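Local coordinates for L-glyceraldehyde 3-phosphate reductase (Clostridium beijerinckii, PDB 6HG6), which probably reduces aldehydes such as methylglyoxal and furfural with NADPH, as an aldo-keto reductase built on a TIM barrel, at residues A[276-279]-A[280-283]; A[315-319]-A[320-324]. One frame throughout, in Å; residues are numbered along the deposited sequence.

Interaction 1. Residues A[276-279]-A[280-283]. With NDP (NADPH dihydro-nicotinamide-adenine-dinucleotide phosphate), chain B.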
loop_
_atom_site.group_PDB
_atom_site.type_symbol
_atom_site.label_atom_id
_atom_site.label_comp_id
_atom_site.label_asym_id
_atom_site.label_seq_id
_atom_site.Cartn_x
_atom_site.Cartn_y
_atom_site.Cartn_z
ATOM N N GLN A 276 -17.292 15.781 -2.058
ATOM C CA GLN A 276 -16.723 14.426 -1.947
ATOM C C GLN A 276 -17.555 13.550 -1.000
ATOM O O GLN A 276 -18.198 14.086 -0.073
ATOM C CB GLN A 276 -15.318 14.507 -1.345
ATOM C CG GLN A 276 -14.275 15.207 -2.216
ATOM C CD GLN A 276 -12.878 14.984 -1.684
ATOM O OE1 GLN A 276 -12.523 15.454 -0.606
ATOM N NE2 GLN A 276 -12.057 14.261 -2.439
ATOM N N THR A 277 -17.484 12.230 -1.190
ATOM C CA THR A 277 -17.940 11.259 -0.174
ATOM C C THR A 277 -16.905 11.300 0.959
ATOM O O THR A 277 -15.754 11.763 0.709
ATOM C CB THR A 277 -18.024 9.838 -0.748
ATOM O OG1 THR A 277 -16.720 9.506 -1.219
ATOM C CG2 THR A 277 -19.064 9.688 -1.840
ATOM N N LEU A 278 -17.263 10.787 2.136
ATOM C CA LEU A 278 -16.315 10.670 3.273
ATOM C C LEU A 278 -15.103 9.845 2.827
ATOM O O LEU A 278 -13.959 10.290 3.042
ATOM C CB LEU A 278 -17.024 10.068 4.488
ATOM C CG LEU A 278 -16.120 9.832 5.698
ATOM C CD1 LEU A 278 -15.313 11.079 6.029
ATOM C CD2 LEU A 278 -16.946 9.417 6.904
ATOM N N ALA A 279 -15.315 8.700 2.172
ATOM C CA ALA A 279 -14.220 7.837 1.678
ATOM C C ALA A 279 -13.285 8.659 0.798
ATOM O O ALA A 279 -12.039 8.567 0.972
ATOM C CB ALA A 279 -14.750 6.655 0.900
ATOM N N GLN A 280 -13.856 9.425 -0.130
ATOM C CA GLN A 280 -13.042 10.241 -1.060
ATOM C C GLN A 280 -12.228 11.272 -0.271
ATOM O O GLN A 280 -11.040 11.409 -0.563
ATOM C CB GLN A 280 -13.900 10.919 -2.107
ATOM C CG GLN A 280 -14.323 9.983 -3.222
ATOM C CD GLN A 280 -15.221 10.719 -4.184
ATOM O OE1 GLN A 280 -16.062 11.515 -3.781
ATOM N NE2 GLN A 280 -14.920 10.548 -5.466
ATOM N N MET A 281 -12.824 11.921 0.734
ATOM C CA MET A 281 -12.073 12.937 1.504
ATOM C C MET A 281 -10.972 12.248 2.311
ATOM O O MET A 281 -9.872 12.812 2.447
ATOM C CB MET A 281 -12.964 13.706 2.463
ATOM C CG MET A 281 -12.189 14.784 3.146
ATOM S SD MET A 281 -13.196 15.800 4.225
ATOM C CE MET A 281 -13.344 14.715 5.651
ATOM N N ALA A 282 -11.257 11.058 2.847
ATOM C CA ALA A 282 -10.287 10.300 3.655
ATOM C C ALA A 282 -9.064 9.980 2.790
ATOM O O ALA A 282 -7.946 10.035 3.330
ATOM C CB ALA A 282 -10.933 9.052 4.233
ATOM N N LEU A 283 -9.274 9.632 1.510
ATOM C CA LEU A 283 -8.163 9.311 0.578
ATOM C C LEU A 283 -7.391 10.596 0.264
ATOM O O LEU A 283 -6.163 10.565 0.346
ATOM C CB LEU A 283 -8.685 8.681 -0.710
ATOM C CG LEU A 283 -9.410 7.343 -0.561
ATOM C CD1 LEU A 283 -9.839 6.846 -1.934
ATOM C CD2 LEU A 283 -8.549 6.315 0.126
HETATM P PA NDP B . -8.966 0.719 2.567
HETATM O O1A NDP B . -8.809 1.370 3.900
HETATM O O2A NDP B . -8.904 1.444 1.261
HETATM O O5B NDP B . -10.267 -0.228 2.580
HETATM C C5B NDP B . -10.631 -0.953 1.375
HETATM C C4B NDP B . -12.055 -1.430 1.490
HETATM O O4B NDP B . -12.897 -0.277 1.747
HETATM C C3B NDP B . -12.663 -2.103 0.251
HETATM O O3B NDP B . -12.432 -3.508 0.195
HETATM C C2B NDP B . -14.141 -1.787 0.441
HETATM O O2B NDP B . -14.643 -2.703 1.410
HETATM C C1B NDP B . -14.099 -0.379 1.023
HETATM N N9A NDP B . -14.104 0.708 0.051
HETATM C C8A NDP B . -13.122 1.024 -0.856
HETATM N N7A NDP B . -13.387 2.096 -1.560
HETATM C C5A NDP B . -14.622 2.519 -1.088
HETATM C C6A NDP B . -15.446 3.608 -1.432
HETATM N N6A NDP B . -15.134 4.502 -2.367
HETATM N N1A NDP B . -16.617 3.749 -0.757
HETATM C C2A NDP B . -16.923 2.846 0.185
HETATM N N3A NDP B . -16.223 1.790 0.596
HETATM C C4A NDP B . -15.069 1.679 -0.085
HETATM O O3 NDP B . -7.774 -0.365 2.421
HETATM P PN NDP B . -7.438 -1.785 3.078
HETATM O O1N NDP B . -8.187 -2.816 2.302
HETATM O O2N NDP B . -7.554 -1.742 4.567
HETATM O O5D NDP B . -5.871 -1.892 2.710
HETATM C C5D NDP B . -5.473 -1.554 1.356
HETATM C C4D NDP B . -4.186 -2.273 1.025
HETATM O O4D NDP B . -3.157 -1.846 1.936
HETATM C C3D NDP B . -4.187 -3.790 1.193
HETATM O O3D NDP B . -4.837 -4.415 0.096
HETATM C C2D NDP B . -2.677 -4.050 1.263
HETATM O O2D NDP B . -2.121 -4.035 -0.025
HETATM C C1D NDP B . -2.179 -2.864 2.083
HETATM N N1N NDP B . -2.032 -3.193 3.524
HETATM C C2N NDP B . -0.779 -3.276 4.079
HETATM C C3N NDP B . -0.553 -3.833 5.308
HETATM C C7N NDP B . 0.855 -3.890 5.839
HETATM O O7N NDP B . 1.819 -3.543 5.130
HETATM N N7N NDP B . 1.011 -4.352 7.079
HETATM C C4N NDP B . -1.747 -4.357 6.059
HETATM C C5N NDP B . -3.059 -4.034 5.461
HETATM C C6N NDP B . -3.152 -3.419 4.303
HETATM P P2B NDP B . -16.192 -3.146 1.276
HETATM O O1X NDP B . -16.707 -3.090 -0.149
HETATM O O2X NDP B . -16.218 -4.561 1.831
HETATM O O3X NDP B . -16.888 -2.144 2.186
#

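Interaction 2. Residues A[315-319]-A[320-324]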
loop_
_atom_site.group_PDB
_atom_site.type_symbol
_atom_site.label_atom_id
_atom_site.label_comp_id
_atom_site.label_asym_id
_atom_site.label_seq_id
_atom_site.Cartn_x
_atom_site.Cartn_y
_atom_site.Cartn_z
ATOM N N ILE A 315 -6.640 16.942 -3.389
ATOM C CA ILE A 315 -5.766 16.620 -2.215
ATOM C C ILE A 315 -5.469 17.910 -1.436
ATOM O O ILE A 315 -4.801 17.828 -0.391
ATOM C CB ILE A 315 -4.512 15.862 -2.656
ATOM C CG1 ILE A 315 -3.615 16.682 -3.594
ATOM C CG2 ILE A 315 -4.937 14.537 -3.289
ATOM C CD1 ILE A 315 -2.285 16.022 -3.895
ATOM N N GLY A 316 -5.962 19.042 -1.934
ATOM C CA GLY A 316 -5.835 20.345 -1.251
ATOM C C GLY A 316 -6.922 20.576 -0.212
ATOM O O GLY A 316 -8.103 20.379 -0.518
ATOM N N PHE A 317 -6.541 21.127 0.932
ATOM C CA PHE A 317 -7.437 21.405 2.069
ATOM C C PHE A 317 -7.142 22.809 2.579
ATOM O O PHE A 317 -5.952 23.139 2.637
ATOM C CB PHE A 317 -7.174 20.401 3.186
ATOM C CG PHE A 317 -7.722 19.024 2.929
ATOM C CD1 PHE A 317 -7.062 18.139 2.107
ATOM C CD2 PHE A 317 -8.944 18.637 3.456
ATOM C CE1 PHE A 317 -7.575 16.867 1.881
ATOM C CE2 PHE A 317 -9.440 17.358 3.244
ATOM C CZ PHE A 317 -8.773 16.484 2.437
ATOM N N THR A 318 -8.166 23.523 2.999
ATOM C CA THR A 318 -8.035 24.853 3.656
ATOM C C THR A 318 -7.474 24.576 5.068
ATOM O O THR A 318 -7.763 23.411 5.664
ATOM C CB THR A 318 -9.369 25.610 3.697
ATOM O OG1 THR A 318 -10.370 24.991 4.575
ATOM C CG2 THR A 318 -9.968 25.791 2.317
ATOM N N ASP A 319 -6.834 25.621 5.674
ATOM C CA ASP A 319 -6.342 25.515 7.080
ATOM C C ASP A 319 -7.574 25.255 7.981
ATOM O O ASP A 319 -7.460 24.440 8.930
ATOM C CB ASP A 319 -5.492 26.741 7.462
ATOM C CG ASP A 319 -4.158 26.846 6.715
ATOM O OD1 ASP A 319 -3.619 25.812 6.316
ATOM O OD2 ASP A 319 -3.677 27.983 6.510
ATOM N N GLU A 320 -8.746 25.741 7.567
ATOM C CA GLU A 320 -9.999 25.548 8.368
ATOM C C GLU A 320 -10.443 24.045 8.325
ATOM O O GLU A 320 -10.972 23.513 9.476
ATOM C CB GLU A 320 -11.162 26.399 7.883
ATOM C CG GLU A 320 -12.392 26.242 8.753
ATOM C CD GLU A 320 -13.500 27.208 8.370
ATOM O OE1 GLU A 320 -13.746 27.261 7.148
ATOM O OE2 GLU A 320 -14.078 27.931 9.260
ATOM N N GLU A 321 -10.416 23.467 7.076
ATOM C CA GLU A 321 -10.853 22.052 6.956
ATOM C C GLU A 321 -9.949 21.208 7.838
ATOM O O GLU A 321 -10.464 20.300 8.521
ATOM C CB GLU A 321 -10.808 21.546 5.515
ATOM C CG GLU A 321 -11.908 22.103 4.653
ATOM C CD GLU A 321 -11.776 21.840 3.162
ATOM O OE1 GLU A 321 -10.674 21.724 2.680
ATOM O OE2 GLU A 321 -12.800 21.808 2.488
ATOM N N LEU A 322 -8.637 21.449 7.744
ATOM C CA LEU A 322 -7.618 20.670 8.461
ATOM C C LEU A 322 -7.768 20.804 9.976
ATOM O O LEU A 322 -7.724 19.772 10.637
ATOM C CB LEU A 322 -6.227 21.101 8.007
ATOM C CG LEU A 322 -5.853 20.717 6.568
ATOM C CD1 LEU A 322 -4.371 20.922 6.347
ATOM C CD2 LEU A 322 -6.263 19.294 6.217
ATOM N N MET A 323 -7.925 22.015 10.519
ATOM C CA MET A 323 -8.030 22.150 11.992
ATOM C C MET A 323 -9.348 21.507 12.463
ATOM O O MET A 323 -9.376 20.989 13.648
ATOM C CB MET A 323 -7.970 23.611 12.420
ATOM C CG MET A 323 -9.275 24.277 12.276
ATOM S SD MET A 323 -10.166 24.639 13.800
ATOM C CE MET A 323 -9.467 23.484 14.969
ATOM N N MET A 324 -10.393 21.483 11.592
ATOM C CA MET A 324 -11.682 20.854 11.968
ATOM C C MET A 324 -11.515 19.329 11.978
ATOM O O MET A 324 -11.993 18.661 12.910
ATOM C CB MET A 324 -12.785 21.243 10.987
ATOM C CG MET A 324 -13.220 22.676 11.205
ATOM S SD MET A 324 -14.409 23.037 9.686
ATOM C CE MET A 324 -15.908 22.224 10.736
HETATM O O HOH W 1 -12.608 26.135 4.767
#

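Interaction 1. Residues A[276-279]-A[280-283]
Thr277 and Gln280 form a capping box at the N-terminus of helix 278-286, a helix packed on the outside of the TIM barrel beside the NADPH site. Two reciprocal hydrogen bonds make the box. Gln280 N donates to Thr277 OG1 at 3.1 Å. Thr277 N donates to Gln280 OE1 at 3.0 Å, nearly straight at 168°, in the carbonyl plane and on a lone pair. With chi1 at 59°, Thr277 OG1 sits between its own backbone N and carbonyl carbon and faces the first turn. Both side chains also bond to Glu307, an NADPH-binding residue: OG1 to its carboxylate, and Gln280 NE2 to its backbone O. The amide of Gln280 is thus held at both ends. Gln276 OE1 is hydrogen-bonded to Arg274 and NE2 to Ser284.

Backbone bonds then start the helix: Met281 N to Thr277 O, Ala282 N to Leu278 O, and Leu283 N to Ala279 O.

The remaining contacts are by packing. Gln276 runs across Met281 at about a right angle, and its OE1 lies 3.3 Å from Met281 CA. Leu278 CD1 meets Met281 CE at 4.2 Å, next to helix 258-273. On the cofactor side, Ala279 CB lies 3.8 Å from N1A of the NADPH adenine.

Interaction 2. Residues A[315-319]-A[320-324]
A capping box formed by Thr318 and Glu321 starts helix 319-329, the C-terminal helix of the chain. Thr318 OG1 accepts from Glu321 N at 2.9 Å. In return, Thr318 N donates to Glu321 OE1 at 3.1 Å. This second bond reaches the oxygen from above the carboxylate plane, 37° out of it. The CG of Glu321 lies anti to its carbonyl carbon (chi1 -73°), and the extended chain beyond it carries the carboxylate back to the start of the helix. OE1 also forms a salt bridge with Arg274, which probably steadies the negative charge at the cap.

The first helical backbone bonds run from Leu322 N to Thr318 O and from Met323 N to Asp319 O.

An apolar contact lies beside the box. Leu322 crosses Phe317 at about a right angle, and its CD2 comes within 3.4 Å of Phe317 CB. Glu321 OE1 lies 3.6 Å from Phe317 CD2, with the ring and carboxylate planes 64° apart. The same ring makes a cation-pi contact with Arg274 and touches Met281 and Ser284 of helix 278-286.

On the solvent side, one water joins cap and helix: it lies a short 2.5 Å from Thr318 OG1 and donates to Glu320 OE1 at 2.9 Å.

How the interactions relate
Both interactions are capping boxes with threonine at the N-cap, but they differ in place. Interaction 1 is mostly buried, though its two box residues are partly exposed, and lies next to the cofactor; interaction 2 is a surface contact. Their chemistry differs too. The neutral amide of Gln280 closes the first box and also donates to the backbone O of Glu307. A carboxylate closes the second and is paired with Arg274, while water reaches its threonine. The centres are 13 Å apart, and the two meet where Met281 CG packs 3.8 Å from Phe317 CE2. Arg274 also connects them, bonding to Gln276 in one and Glu321 in the other. The start of helix 319-329 thus packs on the middle and later part of helix 278-286.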